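PDB 4GQ2: nucleoporin nup120, which serves as a structural component of the nuclear pore complex, whose nucleoporins can also dock transiently associated nuclear transport factors. Local coordinates for residues Glu502-Arg505 with Phe506-Val510; Gly489-Tyr492 with Tyr493-Lys496; Cys587-Phe590 with Ser591-Ser594; Val681-Ser684 with Ile685-Phe689. One frame throughout, in Å; residues are numbered along the deposited sequence.

Interaction 1. Residues Glu502-Arg505 with Phe506-Val510; sequences EWER and FAKLV
Glu504 and Lys508 meet one turn apart on helix 492-515, an alpha-helical segment within a family region otherwise named for its beta-propeller. Four successive i to i+4 backbone bonds run through this part of the helix; in the first, Phe506 N reaches Glu502 O at 3.0 Å, and in the second Ala507 N binds Trp503 O at 2.9 Å, nearly in line with the carbonyl. The packed side belongs to Trp503 and Phe506. Trp503 lays its indole parallel to the ring of Trp423 and gives its NE1 proton to Ser420 OG, while Phe506, with CG anti to the backbone N (chi1 -172°), extends its ring into an edge-to-face contact with Phe444. Side chains of helices 419-428, 434-443 and 464-478, together with the loop residue Phe444, cover this side, and Ala507 rests on Trp423.

The other side is looser and carries charge. The chains of Glu504 and Lys508 run alongside each other, yet the salt bridge between Glu504 OE2 and Lys508 NZ is long, at 3.6 Å, so it probably restrains them only lightly. Arg505 turns back along the helix instead of forward, its chain extended from CG to NE. There Glu502 OE2 sits at the edge of the guanidinium, close to its plane, and accepts from Arg505 NH1 at 2.8 Å; the bond is bent at the donor (138°), although NH1 meets OE2 nearly in line with its C-O bond.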
loop_
_atom_site.group_PDB
_atom_site.type_symbol
_atom_site.label_atom_id
_atom_site.label_comp_id
_atom_site.label_asym_id
_atom_site.label_seq_id
_atom_site.Cartn_x
_atom_site.Cartn_y
_atom_site.Cartn_z
ATOM N N GLU A 502 -2.522 17.482 15.440
ATOM C CA GLU A 502 -1.323 16.751 15.830
ATOM C C GLU A 502 -0.773 15.942 14.647
ATOM O O GLU A 502 0.428 15.974 14.371
ATOM C CB GLU A 502 -1.583 15.861 17.048
ATOM C CG GLU A 502 -0.321 15.277 17.678
ATOM C CD GLU A 502 0.629 16.318 18.263
ATOM O OE1 GLU A 502 1.611 15.917 18.914
ATOM O OE2 GLU A 502 0.415 17.530 18.084
ATOM N N TRP A 503 -1.650 15.234 13.945
ATOM C CA TRP A 503 -1.236 14.514 12.731
ATOM C C TRP A 503 -0.621 15.463 11.742
ATOM O O TRP A 503 0.455 15.199 11.213
ATOM C CB TRP A 503 -2.415 13.793 12.104
ATOM C CG TRP A 503 -2.734 12.448 12.714
ATOM C CD1 TRP A 503 -3.820 12.112 13.510
ATOM C CD2 TRP A 503 -1.969 11.208 12.575
ATOM N NE1 TRP A 503 -3.779 10.787 13.863
ATOM C CE2 TRP A 503 -2.697 10.189 13.333
ATOM C CE3 TRP A 503 -0.798 10.849 11.911
ATOM C CZ2 TRP A 503 -2.247 8.878 13.422
ATOM C CZ3 TRP A 503 -0.358 9.528 12.004
ATOM C CH2 TRP A 503 -1.065 8.568 12.740
ATOM N N GLU A 504 -1.282 16.597 11.505
ATOM C CA GLU A 504 -0.748 17.616 10.614
ATOM C C GLU A 504 0.664 18.075 10.978
ATOM O O GLU A 504 1.534 18.155 10.099
ATOM C CB GLU A 504 -1.673 18.823 10.527
ATOM C CG GLU A 504 -1.175 19.880 9.549
ATOM C CD GLU A 504 -2.272 20.809 9.089
ATOM O OE1 GLU A 504 -2.950 21.403 9.956
ATOM O OE2 GLU A 504 -2.450 20.945 7.859
ATOM N N ARG A 505 0.891 18.366 12.257
ATOM C CA ARG A 505 2.214 18.805 12.712
ATOM C C ARG A 505 3.256 17.744 12.413
ATOM O O ARG A 505 4.347 18.049 11.927
ATOM C CB ARG A 505 2.223 19.099 14.213
ATOM C CG ARG A 505 1.631 20.440 14.590
ATOM C CD ARG A 505 1.591 20.639 16.102
ATOM N NE ARG A 505 0.524 21.576 16.440
ATOM C CZ ARG A 505 -0.621 21.245 17.035
ATOM N NH1 ARG A 505 -0.854 19.988 17.416
ATOM N NH2 ARG A 505 -1.527 22.186 17.270
ATOM N N PHE A 506 2.911 16.495 12.711
ATOM C CA PHE A 506 3.815 15.390 12.478
ATOM C C PHE A 506 4.165 15.274 10.990
ATOM O O PHE A 506 5.338 15.118 10.636
ATOM C CB PHE A 506 3.230 14.083 13.006
ATOM C CG PHE A 506 4.197 12.952 12.965
ATOM C CD1 PHE A 506 5.187 12.836 13.932
ATOM C CD2 PHE A 506 4.151 12.020 11.932
ATOM C CE1 PHE A 506 6.103 11.795 13.885
ATOM C CE2 PHE A 506 5.066 10.977 11.877
ATOM C CZ PHE A 506 6.044 10.863 12.856
ATOM N N ALA A 507 3.148 15.383 10.134
ATOM C CA ALA A 507 3.336 15.324 8.687
ATOM C C ALA A 507 4.225 16.456 8.196
ATOM O O ALA A 507 5.080 16.245 7.326
ATOM C CB ALA A 507 1.993 15.340 7.969
ATOM N N LYS A 508 4.033 17.648 8.759
ATOM C CA LYS A 508 4.875 18.806 8.422
ATOM C C LYS A 508 6.331 18.597 8.824
ATOM O O LYS A 508 7.236 18.932 8.067
ATOM C CB LYS A 508 4.337 20.098 9.046
ATOM C CG LYS A 508 3.251 20.778 8.227
ATOM C CD LYS A 508 3.119 22.244 8.617
ATOM C CE LYS A 508 2.092 22.979 7.766
ATOM N NZ LYS A 508 0.691 22.721 8.204
ATOM N N LEU A 509 6.553 18.028 10.004
ATOM C CA LEU A 509 7.912 17.741 10.457
ATOM C C LEU A 509 8.592 16.716 9.551
ATOM O O LEU A 509 9.747 16.896 9.159
ATOM C CB LEU A 509 7.916 17.269 11.912
ATOM C CG LEU A 509 9.289 16.985 12.528
ATOM C CD1 LEU A 509 10.276 18.124 12.264
ATOM C CD2 LEU A 509 9.166 16.668 14.023
ATOM N N VAL A 510 7.859 15.655 9.219
ATOM C CA VAL A 510 8.360 14.618 8.334
ATOM C C VAL A 510 8.772 15.205 6.982
ATOM O O VAL A 510 9.911 15.022 6.550
ATOM C CB VAL A 510 7.325 13.494 8.150
ATOM C CG1 VAL A 510 7.738 12.560 7.018
ATOM C CG2 VAL A 510 7.169 12.714 9.443
#

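Interaction 2. Residues Gly489-Tyr492 with Tyr493-Lys496; sequences GYDY and YEYK
Asp491 and Glu494 make the capping hydrogen bond of this turn: Glu494 N donates to Asp491 OD1 at 3.2 Å with an N-H...O angle of 161°. The amide comes from above the carboxylate, 68° out of its plane. Asp491 CG stands anti to its own N (chi1 -168°), a setting that brings the carboxylate forward beside the first turn. Two backbone bonds accompany it, Tyr495 N to Asp491 O at 3.2 Å and Lys496 N to Tyr492 O at 3.1 Å.

Asp491 is therefore the N-cap of helix 492-515, and it is also the centre of an inverse gamma turn, closed by a weak bond from Tyr492 N to Tyr490 O. With an alanine in place of Asp491, the amide of Glu494 would probably lose its side-chain acceptor and the first turn would be likely to fray.

Among the van der Waals contacts, Asp491 OD2 lies 3.3 Å from Glu494 CB. The two acidic chains cross at a slant; Glu494 bends at chi2, and its carboxylate pairs with Arg497 in a salt bridge. Over one face of the Tyr492 ring, toward its rim, sits Tyr490 CB.

Contacts with another protein chain form the last group. Tyr490 OH and Lys496 NZ are each hydrogen-bonded to the backbone of that chain, Tyr492 packs on one of its aromatic side chains, and Tyr495 on an apolar one.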
loop_
_atom_site.group_PDB
_atom_site.type_symbol
_atom_site.label_atom_id
_atom_site.label_comp_id
_atom_site.label_asym_id
_atom_site.label_seq_id
_atom_site.Cartn_x
_atom_site.Cartn_y
_atom_site.Cartn_z
ATOM N N GLY A 489 -21.471 14.162 28.403
ATOM C CA GLY A 489 -20.798 13.447 27.319
ATOM C C GLY A 489 -19.459 14.098 27.034
ATOM O O GLY A 489 -19.084 15.072 27.693
ATOM N N TYR A 490 -18.732 13.567 26.056
ATOM C CA TYR A 490 -17.450 14.152 25.678
ATOM C C TYR A 490 -17.601 15.161 24.547
ATOM O O TYR A 490 -18.580 15.131 23.799
ATOM C CB TYR A 490 -16.452 13.070 25.275
ATOM C CG TYR A 490 -16.059 12.121 26.387
ATOM C CD1 TYR A 490 -15.053 12.456 27.291
ATOM C CD2 TYR A 490 -16.673 10.879 26.519
ATOM C CE1 TYR A 490 -14.679 11.589 28.307
ATOM C CE2 TYR A 490 -16.308 10.006 27.534
ATOM C CZ TYR A 490 -15.309 10.367 28.422
ATOM O OH TYR A 490 -14.929 9.511 29.424
ATOM N N ASP A 491 -16.630 16.066 24.447
ATOM C CA ASP A 491 -16.534 16.996 23.331
ATOM C C ASP A 491 -15.827 16.273 22.189
ATOM O O ASP A 491 -14.620 16.419 21.989
ATOM C CB ASP A 491 -15.762 18.262 23.739
ATOM C CG ASP A 491 -15.879 19.386 22.718
ATOM O OD1 ASP A 491 -16.370 19.145 21.595
ATOM O OD2 ASP A 491 -15.467 20.522 23.036
ATOM N N TYR A 492 -16.597 15.473 21.463
ATOM C CA TYR A 492 -16.104 14.699 20.332
ATOM C C TYR A 492 -15.523 15.582 19.233
ATOM O O TYR A 492 -14.505 15.238 18.630
ATOM C CB TYR A 492 -17.235 13.834 19.773
ATOM C CG TYR A 492 -17.779 12.847 20.779
ATOM C CD1 TYR A 492 -17.031 11.729 21.162
ATOM C CD2 TYR A 492 -19.045 13.019 21.345
ATOM C CE1 TYR A 492 -17.525 10.818 22.082
ATOM C CE2 TYR A 492 -19.549 12.108 22.266
ATOM C CZ TYR A 492 -18.784 11.009 22.631
ATOM O OH TYR A 492 -19.268 10.091 23.545
ATOM N N TYR A 493 -16.169 16.723 18.999
ATOM C CA TYR A 493 -15.757 17.685 17.986
ATOM C C TYR A 493 -14.351 18.232 18.243
ATOM O O TYR A 493 -13.535 18.289 17.318
ATOM C CB TYR A 493 -16.778 18.825 17.901
ATOM C CG TYR A 493 -16.556 19.817 16.773
ATOM C CD1 TYR A 493 -15.541 20.775 16.843
ATOM C CD2 TYR A 493 -17.379 19.814 15.647
ATOM C CE1 TYR A 493 -15.339 21.686 15.818
ATOM C CE2 TYR A 493 -17.186 20.724 14.616
ATOM C CZ TYR A 493 -16.165 21.657 14.709
ATOM O OH TYR A 493 -15.967 22.562 13.693
ATOM N N GLU A 494 -14.075 18.639 19.482
ATOM C CA GLU A 494 -12.754 19.172 19.847
ATOM C C GLU A 494 -11.659 18.123 19.779
ATOM O O GLU A 494 -10.512 18.430 19.435
ATOM C CB GLU A 494 -12.751 19.775 21.257
ATOM C CG GLU A 494 -12.647 21.291 21.296
ATOM C CD GLU A 494 -11.392 21.833 20.634
ATOM O OE1 GLU A 494 -10.275 21.579 21.126
ATOM O OE2 GLU A 494 -11.533 22.540 19.618
ATOM N N TYR A 495 -12.001 16.895 20.157
ATOM C CA TYR A 495 -11.047 15.804 20.070
ATOM C C TYR A 495 -10.593 15.619 18.618
ATOM O O TYR A 495 -9.391 15.590 18.339
ATOM C CB TYR A 495 -11.637 14.506 20.624
ATOM C CG TYR A 495 -10.673 13.350 20.532
ATOM C CD1 TYR A 495 -9.550 13.291 21.356
ATOM C CD2 TYR A 495 -10.868 12.326 19.607
ATOM C CE1 TYR A 495 -8.654 12.242 21.268
ATOM C CE2 TYR A 495 -9.974 11.269 19.516
ATOM C CZ TYR A 495 -8.872 11.235 20.349
ATOM O OH TYR A 495 -7.983 10.191 20.271
ATOM N N LYS A 496 -11.565 15.531 17.708
ATOM C CA LYS A 496 -11.294 15.385 16.281
ATOM C C LYS A 496 -10.343 16.466 15.790
ATOM O O LYS A 496 -9.324 16.158 15.171
ATOM C CB LYS A 496 -12.593 15.388 15.473
ATOM C CG LYS A 496 -13.458 14.157 15.715
ATOM C CD LYS A 496 -14.786 14.262 14.983
ATOM C CE LYS A 496 -15.761 13.182 15.422
ATOM N NZ LYS A 496 -15.351 11.815 14.984
#

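Interaction 3. Residues Cys587-Phe590 with Ser591-Ser594; sequences CMSF and STLS
Met588 and Leu593 form the apolar part of the first shell, with Met588 CB 3.8 Å from the CD2 branch of Leu593. Farther along the same bent chain, Met588 SD lies 4.0 Å from Thr592 CG2. Thr592 can offer this methyl because its CG2 stands anti to the backbone N, while OG1, on the other branch (chi1 -59°), lies beside that N and faces Ser589. The backbone supplies the direct hydrogen bonds. Leu593 N donates to Ser589 O at 2.8 Å, nearly straight at 169°, whereas the bond from Ser594 N to Phe590 O is more bent, at 143°.

Ser589 is the N-cap residue of helix 590-605, and these bonds close the first turn as the chain leaves the loop after helix 571-585. A water joins the two sides of that turn: it accepts from Ser589 N at 2.8 Å and is hydrogen-bonded to Thr592 OG1 at 2.7 Å. It thereby satisfies the amide of the N-cap residue itself.

Further out, Asn627 touches Met588 and makes a weak hydrogen bond with Thr592 OG1. Phe590 swings outward to meet the ring of Phe408, with the planes inclined at about 35°. One turn on, Ser594 OG is hydrogen-bonded to the hydroxyls of Ser415 and Ser416, and Ser591 rests on Thr412 and Asn413.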
loop_
_atom_site.group_PDB
_atom_site.type_symbol
_atom_site.label_atom_id
_atom_site.label_comp_id
_atom_site.label_asym_id
_atom_site.label_seq_id
_atom_site.Cartn_x
_atom_site.Cartn_y
_atom_site.Cartn_z
ATOM N N CYS A 587 -15.069 19.890 -8.854
ATOM C CA CYS A 587 -16.182 20.379 -8.029
ATOM C C CYS A 587 -16.354 19.579 -6.734
ATOM O O CYS A 587 -17.083 19.997 -5.829
ATOM C CB CYS A 587 -17.493 20.328 -8.818
ATOM S SG CYS A 587 -17.541 21.409 -10.263
ATOM N N MET A 588 -15.687 18.429 -6.662
ATOM C CA MET A 588 -15.841 17.491 -5.559
ATOM C C MET A 588 -14.720 17.646 -4.545
ATOM O O MET A 588 -13.543 17.646 -4.915
ATOM C CB MET A 588 -15.836 16.044 -6.078
ATOM C CG MET A 588 -16.683 15.796 -7.309
ATOM S SD MET A 588 -18.406 16.281 -7.111
ATOM C CE MET A 588 -19.008 15.937 -8.764
ATOM N N SER A 589 -15.091 17.753 -3.269
ATOM C CA SER A 589 -14.111 17.756 -2.181
ATOM C C SER A 589 -13.656 16.325 -1.860
ATOM O O SER A 589 -14.295 15.350 -2.284
ATOM C CB SER A 589 -14.699 18.420 -0.928
ATOM O OG SER A 589 -15.810 17.686 -0.436
ATOM N N PHE A 590 -12.566 16.213 -1.103
ATOM C CA PHE A 590 -12.033 14.923 -0.669
ATOM C C PHE A 590 -13.134 14.025 -0.108
ATOM O O PHE A 590 -13.197 12.837 -0.420
ATOM C CB PHE A 590 -10.935 15.115 0.387
ATOM C CG PHE A 590 -10.431 13.822 0.980
ATOM C CD1 PHE A 590 -11.059 13.253 2.082
ATOM C CD2 PHE A 590 -9.336 13.163 0.420
ATOM C CE1 PHE A 590 -10.609 12.055 2.619
ATOM C CE2 PHE A 590 -8.878 11.965 0.956
ATOM C CZ PHE A 590 -9.516 11.409 2.059
ATOM N N SER A 591 -13.993 14.614 0.720
ATOM C CA SER A 591 -15.069 13.897 1.392
ATOM C C SER A 591 -16.127 13.388 0.406
ATOM O O SER A 591 -16.613 12.267 0.536
ATOM C CB SER A 591 -15.690 14.802 2.466
ATOM O OG SER A 591 -16.950 14.316 2.903
ATOM N N THR A 592 -16.478 14.217 -0.574
ATOM C CA THR A 592 -17.421 13.822 -1.618
ATOM C C THR A 592 -16.809 12.730 -2.494
ATOM O O THR A 592 -17.478 11.752 -2.821
ATOM C CB THR A 592 -17.862 15.027 -2.490
ATOM O OG1 THR A 592 -18.485 16.023 -1.665
ATOM C CG2 THR A 592 -18.849 14.597 -3.560
ATOM N N LEU A 593 -15.537 12.899 -2.855
ATOM C CA LEU A 593 -14.822 11.923 -3.685
ATOM C C LEU A 593 -14.785 10.559 -3.032
ATOM O O LEU A 593 -14.913 9.526 -3.700
ATOM C CB LEU A 593 -13.386 12.379 -3.953
ATOM C CG LEU A 593 -13.198 13.368 -5.101
ATOM C CD1 LEU A 593 -11.719 13.671 -5.319
ATOM C CD2 LEU A 593 -13.833 12.824 -6.376
ATOM N N SER A 594 -14.615 10.570 -1.714
ATOM C CA SER A 594 -14.509 9.350 -0.940
ATOM C C SER A 594 -15.842 8.606 -0.966
ATOM O O SER A 594 -15.875 7.370 -0.999
ATOM C CB SER A 594 -14.059 9.683 0.482
ATOM O OG SER A 594 -14.014 8.527 1.286
HETATM O O HOH W 1 -17.800 18.428 -2.727
#

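Interaction 4. Residues Val681-Ser684 with Ile685-Phe689; sequences VLDS and ILKKF
Asp683 and Lys687 form an i to i+4 salt bridge on helix 672-703, in the helical domain. Asp683 CG is anti to the backbone N (chi1 176°), which swings the carboxylate round to within reach of the Lys687 ammonium. Lys687 bends only near its end, where Lys687 NZ donates to the syn side of Asp683 OD2 at 3.2 Å. The other oxygen, OD1, is hydrogen-bonded to Ser739 OG of helix 719-739. A leucine in place of Asp683 would probably leave the Lys687 ammonium without its carboxylate mate and Ser739 without this partner.

The side chains of Val681 and Ile685 run next to each other along the helix, with Val681 CG1 4.0 Å from Ile685 CG1. Ile685 CG1 takes the position anti to the carbonyl carbon (chi1 -58°), over the preceding turn, and its side chain packs on Ile549. Leu682 and Leu686 face helix 790-803, and Leu686 also meets Val732 and Leu735.

Lys688 folds back at chi4, and a water links it to Ser684: the water donates to Ser684 O at 3.0 Å and accepts from Lys688 NZ at 2.9 Å.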
loop_
_atom_site.group_PDB
_atom_site.type_symbol
_atom_site.label_atom_id
_atom_site.label_comp_id
_atom_site.label_asym_id
_atom_site.label_seq_id
_atom_site.Cartn_x
_atom_site.Cartn_y
_atom_site.Cartn_z
ATOM N N VAL A 681 6.005 4.386 -10.309
ATOM C CA VAL A 681 5.503 5.011 -11.534
ATOM C C VAL A 681 4.044 4.608 -11.803
ATOM O O VAL A 681 3.218 5.472 -12.111
ATOM C CB VAL A 681 6.397 4.697 -12.756
ATOM C CG1 VAL A 681 5.741 5.164 -14.045
ATOM C CG2 VAL A 681 7.764 5.340 -12.593
ATOM N N LEU A 682 3.730 3.312 -11.670
ATOM C CA LEU A 682 2.345 2.836 -11.813
ATOM C C LEU A 682 1.379 3.560 -10.870
ATOM O O LEU A 682 0.341 4.062 -11.307
ATOM C CB LEU A 682 2.242 1.317 -11.609
ATOM C CG LEU A 682 2.789 0.472 -12.764
ATOM C CD1 LEU A 682 2.714 -1.010 -12.436
ATOM C CD2 LEU A 682 2.077 0.787 -14.079
ATOM N N ASP A 683 1.728 3.617 -9.586
ATOM C CA ASP A 683 0.893 4.283 -8.589
ATOM C C ASP A 683 0.585 5.706 -9.058
ATOM O O ASP A 683 -0.561 6.163 -9.018
ATOM C CB ASP A 683 1.617 4.302 -7.236
ATOM C CG ASP A 683 0.850 5.056 -6.169
ATOM O OD1 ASP A 683 -0.073 4.473 -5.575
ATOM O OD2 ASP A 683 1.174 6.235 -5.917
ATOM N N SER A 684 1.626 6.388 -9.526
ATOM C CA SER A 684 1.520 7.765 -9.979
ATOM C C SER A 684 0.672 7.894 -11.259
ATOM O O SER A 684 -0.136 8.805 -11.384
ATOM C CB SER A 684 2.923 8.347 -10.159
ATOM O OG SER A 684 2.859 9.618 -10.756
ATOM N N ILE A 685 0.851 6.972 -12.201
ATOM C CA ILE A 685 0.044 6.954 -13.425
ATOM C C ILE A 685 -1.417 6.586 -13.135
ATOM O O ILE A 685 -2.342 7.244 -13.625
ATOM C CB ILE A 685 0.634 6.003 -14.499
ATOM C CG1 ILE A 685 2.070 6.397 -14.871
ATOM C CG2 ILE A 685 -0.240 5.982 -15.747
ATOM C CD1 ILE A 685 2.278 7.881 -15.049
ATOM N N LEU A 686 -1.614 5.548 -12.325
ATOM C CA LEU A 686 -2.956 5.058 -11.988
ATOM C C LEU A 686 -3.844 6.072 -11.277
ATOM O O LEU A 686 -5.055 6.044 -11.454
ATOM C CB LEU A 686 -2.887 3.757 -11.187
ATOM C CG LEU A 686 -2.329 2.524 -11.909
ATOM C CD1 LEU A 686 -2.080 1.417 -10.917
ATOM C CD2 LEU A 686 -3.237 2.027 -13.018
ATOM N N LYS A 687 -3.245 6.967 -10.546
ATOM C CA LYS A 687 -3.986 7.990 -9.889
ATOM C C LYS A 687 -4.550 8.983 -10.854
ATOM O O LYS A 687 -5.624 9.438 -10.699
ATOM C CB LYS A 687 -3.112 8.719 -8.914
ATOM C CG LYS A 687 -3.156 8.176 -7.529
ATOM C CD LYS A 687 -1.958 8.673 -6.782
ATOM C CE LYS A 687 -2.193 8.625 -5.305
ATOM N NZ LYS A 687 -0.969 8.188 -4.611
ATOM N N LYS A 688 -3.785 9.322 -11.854
ATOM C CA LYS A 688 -4.235 10.211 -12.919
ATOM C C LYS A 688 -5.285 9.520 -13.790
ATOM O O LYS A 688 -6.291 10.120 -14.141
ATOM C CB LYS A 688 -3.052 10.746 -13.727
ATOM C CG LYS A 688 -2.003 11.416 -12.850
ATOM C CD LYS A 688 -1.069 12.320 -13.637
ATOM C CE LYS A 688 -0.167 13.136 -12.718
ATOM N NZ LYS A 688 1.008 12.336 -12.273
ATOM N N PHE A 689 -5.081 8.242 -14.089
ATOM C CA PHE A 689 -6.121 7.473 -14.773
ATOM C C PHE A 689 -7.464 7.473 -14.030
ATOM O O PHE A 689 -8.500 7.772 -14.628
ATOM C CB PHE A 689 -5.652 6.045 -15.096
ATOM C CG PHE A 689 -5.025 5.915 -16.456
ATOM C CD1 PHE A 689 -5.767 6.170 -17.603
ATOM C CD2 PHE A 689 -3.697 5.541 -16.593
ATOM C CE1 PHE A 689 -5.193 6.060 -18.861
ATOM C CE2 PHE A 689 -3.119 5.420 -17.849
ATOM C CZ PHE A 689 -3.867 5.678 -18.984
HETATM O O HOH W 2 0.038 11.322 -9.707
#

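All four contacts are local, each within one helix or at its start, and they follow one another along the chain in the order 2, 1, 3, 4. Interactions 2 and 1 share helix 492-515: the first caps its N-terminus, beside a surface where another protein chain packs, and the second lies further along where neighbouring helices cover it. Their centres are about 21 Å apart and their nearest atoms about 7 Å. Interaction 3 opens helix 590-605, with its centre about 23 Å from that of interaction 1 and about 19 Å from that of interaction 4. The centre of interaction 4 is nearest the centre of the chain, about 12 Å, against about 41 Å for interaction 2. No two of them touch.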